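Local coordinates for protein aggretin alpha chain (Agkistrodon rhodostoma, PDB 3BX4) that triggers platelet aggregation as a snake-venom toxin subunit by binding the receptor CLEC-2, which leads to Syk-dependent platelet activation, at residues C[57-71]-C[120-132]. Sequence-based numbering, arbitrary orientation.
Sequences LISQKDELADEDYVW and NYYCEQMHAFVCK
W71 NE1 gives a hydrogen bond of 3.2 Å to Q125 O, which sits in the indole plane. Y122 O meets the same ring edge, 3.2 Å from W71 CH2. H127 CB covers one indole face. The backbones pair as parallel strands: W71 N bonds A128 O at 2.8 Å, and W71 O receives V130 N. V130 CG2 packs on V70 CG1 (3.7 Å) and I58 CG1, its CG1 on L57 CD2. Packing is tightest where L64 CD2 meets A128 CB at 3.3 Å.

E67, bent at chi2 (67°), uses both carboxylate oxygens. OE1 takes A128 N from above the carboxylate plane and also bonds Q23. E67 OE2 takes Y69 N and, on its syn side but tilted 35° out of the carboxylate plane, H127 ND1 (2.9 Å). H127 NE2 bonds Q125 OE1, so both ring nitrogens are held and the imidazole cannot easily turn.

The outer side is more open to solvent. Y69 and Y121, both partly exposed, still stack closely face to face, centroids 4.0 Å apart and planes at 19°. D68 makes the loose margin: it is exposed, with OD1 3.4 Å from H127 CE1.

Disulfides tie C123 to C106 and C131 to C33, in the pattern of the C-type lectin fold.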
loop_
_atom_site.group_PDB
_atom_site.type_symbol
_atom_site.label_atom_id
_atom_site.label_comp_id
_atom_site.label_asym_id
_atom_site.label_seq_id
_atom_site.Cartn_x
_atom_site.Cartn_y
_atom_site.Cartn_z
ATOM N N LEU C 57 -10.785 26.058 -5.631
ATOM C CA LEU C 57 -9.446 26.252 -5.098
ATOM C C LEU C 57 -8.457 25.779 -6.179
ATOM O O LEU C 57 -7.467 26.399 -6.365
ATOM C CB LEU C 57 -9.259 25.405 -3.820
ATOM C CG LEU C 57 -7.932 25.632 -3.037
ATOM C CD1 LEU C 57 -7.942 26.896 -2.203
ATOM C CD2 LEU C 57 -7.696 24.402 -2.174
ATOM N N ILE C 58 -8.738 24.666 -6.832
ATOM C CA ILE C 58 -7.805 24.085 -7.818
ATOM C C ILE C 58 -7.833 25.036 -9.018
ATOM O O ILE C 58 -6.772 25.357 -9.614
ATOM C CB ILE C 58 -8.233 22.680 -8.230
ATOM C CG1 ILE C 58 -8.062 21.689 -7.045
ATOM C CG2 ILE C 58 -7.473 22.263 -9.494
ATOM C CD1 ILE C 58 -8.727 20.338 -7.249
ATOM N N SER C 59 -9.030 25.495 -9.346
ATOM C CA SER C 59 -9.209 26.439 -10.458
ATOM C C SER C 59 -8.501 27.779 -10.229
ATOM O O SER C 59 -8.099 28.428 -11.207
ATOM C CB SER C 59 -10.697 26.587 -10.751
ATOM O OG SER C 59 -11.115 25.331 -11.324
ATOM N N GLN C 60 -8.279 28.175 -8.975
ATOM C CA GLN C 60 -7.544 29.400 -8.619
ATOM C C GLN C 60 -6.006 29.306 -8.792
ATOM O O GLN C 60 -5.300 30.323 -8.764
ATOM C CB GLN C 60 -7.840 29.749 -7.168
ATOM C CG GLN C 60 -9.232 30.316 -6.954
ATOM C CD GLN C 60 -9.328 31.785 -7.335
ATOM O OE1 GLN C 60 -8.726 32.659 -6.681
ATOM N NE2 GLN C 60 -10.098 32.063 -8.379
ATOM N N LYS C 61 -5.501 28.075 -8.948
ATOM C CA LYS C 61 -4.070 27.776 -8.979
ATOM C C LYS C 61 -3.585 27.811 -10.440
ATOM O O LYS C 61 -3.866 26.923 -11.233
ATOM C CB LYS C 61 -3.806 26.417 -8.296
ATOM C CG LYS C 61 -3.084 26.524 -6.947
ATOM C CD LYS C 61 -1.678 25.992 -7.024
ATOM C CE LYS C 61 -0.699 26.866 -6.288
ATOM N NZ LYS C 61 0.696 26.611 -6.735
ATOM N N ASP C 62 -2.902 28.893 -10.795
ATOM C CA ASP C 62 -2.373 29.105 -12.139
ATOM C C ASP C 62 -1.410 27.971 -12.573
ATOM O O ASP C 62 -1.465 27.476 -13.710
ATOM C CB ASP C 62 -1.657 30.474 -12.192
ATOM C CG ASP C 62 -2.583 31.636 -11.859
ATOM O OD1 ASP C 62 -3.811 31.509 -12.054
ATOM O OD2 ASP C 62 -2.081 32.682 -11.401
ATOM N N GLU C 63 -0.538 27.572 -11.660
ATOM C CA GLU C 63 0.420 26.486 -11.924
ATOM C C GLU C 63 -0.188 25.091 -12.190
ATOM O O GLU C 63 0.508 24.182 -12.644
ATOM C CB GLU C 63 1.412 26.455 -10.769
ATOM C CG GLU C 63 2.106 27.806 -10.622
ATOM C CD GLU C 63 2.499 28.156 -9.210
ATOM O OE1 GLU C 63 2.550 27.254 -8.336
ATOM O OE2 GLU C 63 2.772 29.356 -8.992
ATOM N N LEU C 64 -1.486 24.934 -11.908
ATOM C CA LEU C 64 -2.192 23.671 -12.095
ATOM C C LEU C 64 -2.929 23.615 -13.431
ATOM O O LEU C 64 -3.771 22.720 -13.646
ATOM C CB LEU C 64 -3.187 23.437 -10.937
ATOM C CG LEU C 64 -2.527 22.950 -9.649
ATOM C CD1 LEU C 64 -3.540 22.517 -8.598
ATOM C CD2 LEU C 64 -1.602 21.807 -10.016
ATOM N N ALA C 65 -2.606 24.559 -14.320
ATOM C CA ALA C 65 -3.345 24.759 -15.579
ATOM C C ALA C 65 -3.401 23.512 -16.464
ATOM O O ALA C 65 -4.454 23.200 -17.034
ATOM C CB ALA C 65 -2.739 25.941 -16.384
ATOM N N ASP C 66 -2.277 22.818 -16.592
ATOM C CA ASP C 66 -2.218 21.618 -17.428
ATOM C C ASP C 66 -2.268 20.270 -16.674
ATOM O O ASP C 66 -1.958 19.220 -17.243
ATOM C CB ASP C 66 -0.988 21.678 -18.313
ATOM C CG ASP C 66 -0.972 22.918 -19.198
ATOM O OD1 ASP C 66 -2.012 23.254 -19.810
ATOM O OD2 ASP C 66 0.094 23.562 -19.274
ATOM N N GLU C 67 -2.640 20.287 -15.396
ATOM C CA GLU C 67 -2.687 19.029 -14.645
ATOM C C GLU C 67 -3.985 18.247 -15.010
ATOM O O GLU C 67 -5.049 18.873 -15.090
ATOM C CB GLU C 67 -2.630 19.336 -13.135
ATOM C CG GLU C 67 -2.828 18.128 -12.284
ATOM C CD GLU C 67 -1.688 17.109 -12.388
ATOM O OE1 GLU C 67 -0.639 17.278 -11.696
ATOM O OE2 GLU C 67 -1.889 16.113 -13.106
ATOM N N ASP C 68 -3.906 16.910 -15.190
ATOM C CA ASP C 68 -5.085 16.124 -15.507
ATOM C C ASP C 68 -5.745 15.536 -14.287
ATOM O O ASP C 68 -6.938 15.210 -14.314
ATOM C CB ASP C 68 -4.861 15.002 -16.531
ATOM C CG ASP C 68 -3.609 14.177 -16.307
ATOM O OD1 ASP C 68 -2.815 14.423 -15.342
ATOM O OD2 ASP C 68 -3.445 13.216 -17.155
ATOM N N TYR C 69 -4.940 15.344 -13.263
ATOM C CA TYR C 69 -5.501 14.706 -12.003
ATOM C C TYR C 69 -4.952 15.413 -10.796
ATOM O O TYR C 69 -3.828 15.911 -10.804
ATOM C CB TYR C 69 -5.112 13.234 -11.884
ATOM C CG TYR C 69 -5.740 12.379 -12.943
ATOM C CD1 TYR C 69 -7.061 11.907 -12.841
ATOM C CD2 TYR C 69 -5.036 12.090 -14.098
ATOM C CE1 TYR C 69 -7.627 11.133 -13.868
ATOM C CE2 TYR C 69 -5.602 11.299 -15.113
ATOM C CZ TYR C 69 -6.882 10.835 -14.984
ATOM O OH TYR C 69 -7.405 10.098 -16.040
ATOM N N VAL C 70 -5.763 15.472 -9.699
ATOM C CA VAL C 70 -5.277 16.078 -8.497
ATOM C C VAL C 70 -5.684 15.097 -7.360
ATOM O O VAL C 70 -6.859 14.790 -7.285
ATOM C CB VAL C 70 -5.942 17.476 -8.281
ATOM C CG1 VAL C 70 -5.693 17.945 -6.799
ATOM C CG2 VAL C 70 -5.458 18.520 -9.396
ATOM N N TRP C 71 -4.713 14.626 -6.590
ATOM C CA TRP C 71 -5.029 13.595 -5.513
ATOM C C TRP C 71 -5.846 14.238 -4.460
ATOM O O TRP C 71 -5.595 15.346 -4.057
ATOM C CB TRP C 71 -3.730 13.114 -4.889
ATOM C CG TRP C 71 -2.881 12.257 -5.812
ATOM C CD1 TRP C 71 -1.512 12.454 -6.138
ATOM C CD2 TRP C 71 -3.273 11.068 -6.491
ATOM N NE1 TRP C 71 -1.084 11.437 -6.935
ATOM C CE2 TRP C 71 -2.120 10.567 -7.193
ATOM C CE3 TRP C 71 -4.472 10.375 -6.607
ATOM C CZ2 TRP C 71 -2.184 9.386 -8.009
ATOM C CZ3 TRP C 71 -4.545 9.200 -7.342
ATOM C CH2 TRP C 71 -3.386 8.690 -8.062
ATOM N N ASN C 120 -11.042 6.893 -9.555
ATOM C CA ASN C 120 -9.917 6.163 -9.023
ATOM C C ASN C 120 -8.790 6.174 -10.042
ATOM O O ASN C 120 -9.036 6.185 -11.270
ATOM C CB ASN C 120 -10.270 4.745 -8.502
ATOM C CG ASN C 120 -10.734 3.786 -9.592
ATOM O OD1 ASN C 120 -11.646 4.090 -10.372
ATOM N ND2 ASN C 120 -10.095 2.616 -9.642
ATOM N N TYR C 121 -7.567 6.216 -9.549
ATOM C CA TYR C 121 -6.441 6.249 -10.533
ATOM C C TYR C 121 -5.240 5.567 -9.917
ATOM O O TYR C 121 -5.242 5.088 -8.807
ATOM C CB TYR C 121 -6.131 7.699 -10.958
ATOM C CG TYR C 121 -5.585 7.804 -12.391
ATOM C CD1 TYR C 121 -4.357 8.421 -12.649
ATOM C CD2 TYR C 121 -6.291 7.242 -13.480
ATOM C CE1 TYR C 121 -3.833 8.472 -14.001
ATOM C CE2 TYR C 121 -5.759 7.302 -14.846
ATOM C CZ TYR C 121 -4.572 7.960 -15.044
ATOM O OH TYR C 121 -4.048 7.987 -16.339
ATOM N N TYR C 122 -4.122 5.583 -10.634
ATOM C CA TYR C 122 -2.992 4.783 -10.277
ATOM C C TYR C 122 -2.150 5.463 -9.179
ATOM O O TYR C 122 -1.522 6.479 -9.396
ATOM C CB TYR C 122 -2.142 4.688 -11.577
ATOM C CG TYR C 122 -2.891 3.920 -12.632
ATOM C CD1 TYR C 122 -3.551 4.571 -13.681
ATOM C CD2 TYR C 122 -3.004 2.531 -12.527
ATOM C CE1 TYR C 122 -4.266 3.836 -14.685
ATOM C CE2 TYR C 122 -3.668 1.813 -13.474
ATOM C CZ TYR C 122 -4.285 2.453 -14.551
ATOM O OH TYR C 122 -4.990 1.670 -15.422
ATOM N N CYS C 123 -2.146 4.884 -7.974
ATOM C CA CYS C 123 -1.472 5.473 -6.790
ATOM C C CYS C 123 -0.031 5.920 -6.936
ATOM O O CYS C 123 0.376 6.885 -6.338
ATOM C CB CYS C 123 -1.475 4.436 -5.669
ATOM S SG CYS C 123 -3.162 4.008 -5.083
ATOM N N GLU C 124 0.711 5.216 -7.779
ATOM C CA GLU C 124 2.157 5.469 -7.927
ATOM C C GLU C 124 2.447 6.547 -8.938
ATOM O O GLU C 124 3.646 6.879 -9.092
ATOM C CB GLU C 124 2.895 4.164 -8.287
ATOM C CG GLU C 124 2.871 3.163 -7.105
ATOM C CD GLU C 124 3.406 3.719 -5.719
ATOM O OE1 GLU C 124 4.378 4.508 -5.653
ATOM O OE2 GLU C 124 2.850 3.330 -4.651
ATOM N N GLN C 125 1.403 7.113 -9.562
ATOM C CA GLN C 125 1.620 8.257 -10.473
ATOM C C GLN C 125 1.716 9.575 -9.717
ATOM O O GLN C 125 1.033 9.856 -8.699
ATOM C CB GLN C 125 0.529 8.374 -11.527
ATOM C CG GLN C 125 0.543 7.258 -12.548
ATOM C CD GLN C 125 -0.294 7.638 -13.731
ATOM O OE1 GLN C 125 -0.708 8.799 -13.874
ATOM N NE2 GLN C 125 -0.604 6.653 -14.563
ATOM N N MET C 126 2.586 10.432 -10.185
ATOM C CA MET C 126 2.845 11.744 -9.594
ATOM C C MET C 126 1.882 12.777 -10.146
ATOM O O MET C 126 1.792 13.050 -11.362
ATOM C CB MET C 126 4.354 12.167 -9.862
ATOM C CG MET C 126 5.382 11.288 -9.138
ATOM S SD MET C 126 6.986 11.427 -10.086
ATOM C CE MET C 126 7.431 12.967 -9.428
ATOM N N HIS C 127 1.146 13.389 -9.232
ATOM C CA HIS C 127 0.195 14.444 -9.562
ATOM C C HIS C 127 0.168 15.502 -8.473
ATOM O O HIS C 127 0.609 15.268 -7.376
ATOM C CB HIS C 127 -1.231 13.879 -9.818
ATOM C CG HIS C 127 -1.304 12.952 -10.998
ATOM N ND1 HIS C 127 -1.304 13.418 -12.298
ATOM C CD2 HIS C 127 -1.200 11.607 -11.077
ATOM C CE1 HIS C 127 -1.246 12.388 -13.128
ATOM N NE2 HIS C 127 -1.243 11.274 -12.416
ATOM N N ALA C 128 -0.426 16.639 -8.819
ATOM C CA ALA C 128 -0.738 17.716 -7.875
ATOM C C ALA C 128 -1.760 17.121 -6.837
ATOM O O ALA C 128 -2.306 16.036 -7.040
ATOM C CB ALA C 128 -1.406 18.853 -8.634
ATOM N N PHE C 129 -1.942 17.869 -5.757
ATOM C CA PHE C 129 -2.816 17.306 -4.666
ATOM C C PHE C 129 -3.365 18.429 -3.812
ATOM O O PHE C 129 -2.931 19.546 -3.803
ATOM C CB PHE C 129 -1.984 16.318 -3.840
ATOM C CG PHE C 129 -0.748 16.882 -3.253
ATOM C CD1 PHE C 129 0.481 16.871 -3.971
ATOM C CD2 PHE C 129 -0.727 17.458 -1.995
ATOM C CE1 PHE C 129 1.633 17.409 -3.418
ATOM C CE2 PHE C 129 0.426 18.003 -1.445
ATOM C CZ PHE C 129 1.654 17.996 -2.192
ATOM N N VAL C 130 -4.362 18.143 -2.921
ATOM C CA VAL C 130 -4.800 19.243 -2.125
ATOM C C VAL C 130 -4.781 18.722 -0.635
ATOM O O VAL C 130 -5.214 17.565 -0.461
ATOM C CB VAL C 130 -6.322 19.610 -2.446
ATOM C CG1 VAL C 130 -6.813 20.634 -1.458
ATOM C CG2 VAL C 130 -6.419 20.157 -3.932
ATOM N N CYS C 131 -4.201 19.529 0.262
ATOM C CA CYS C 131 -4.153 19.209 1.756
ATOM C C CYS C 131 -5.311 19.938 2.414
ATOM O O CYS C 131 -5.729 21.011 2.026
ATOM C CB CYS C 131 -2.843 19.652 2.468
ATOM S SG CYS C 131 -1.357 18.839 1.697
ATOM N N LYS C 132 -5.803 19.323 3.488
ATOM C CA LYS C 132 -6.935 19.879 4.304
ATOM C C LYS C 132 -6.410 19.761 5.718
ATOM O O LYS C 132 -5.886 18.699 6.105
ATOM C CB LYS C 132 -8.214 19.053 4.082
ATOM C CG LYS C 132 -9.398 19.309 5.104
ATOM C CD LYS C 132 -10.557 18.527 4.615
ATOM C CE LYS C 132 -11.795 18.643 5.606
ATOM N NZ LYS C 132 -12.889 17.800 5.123
#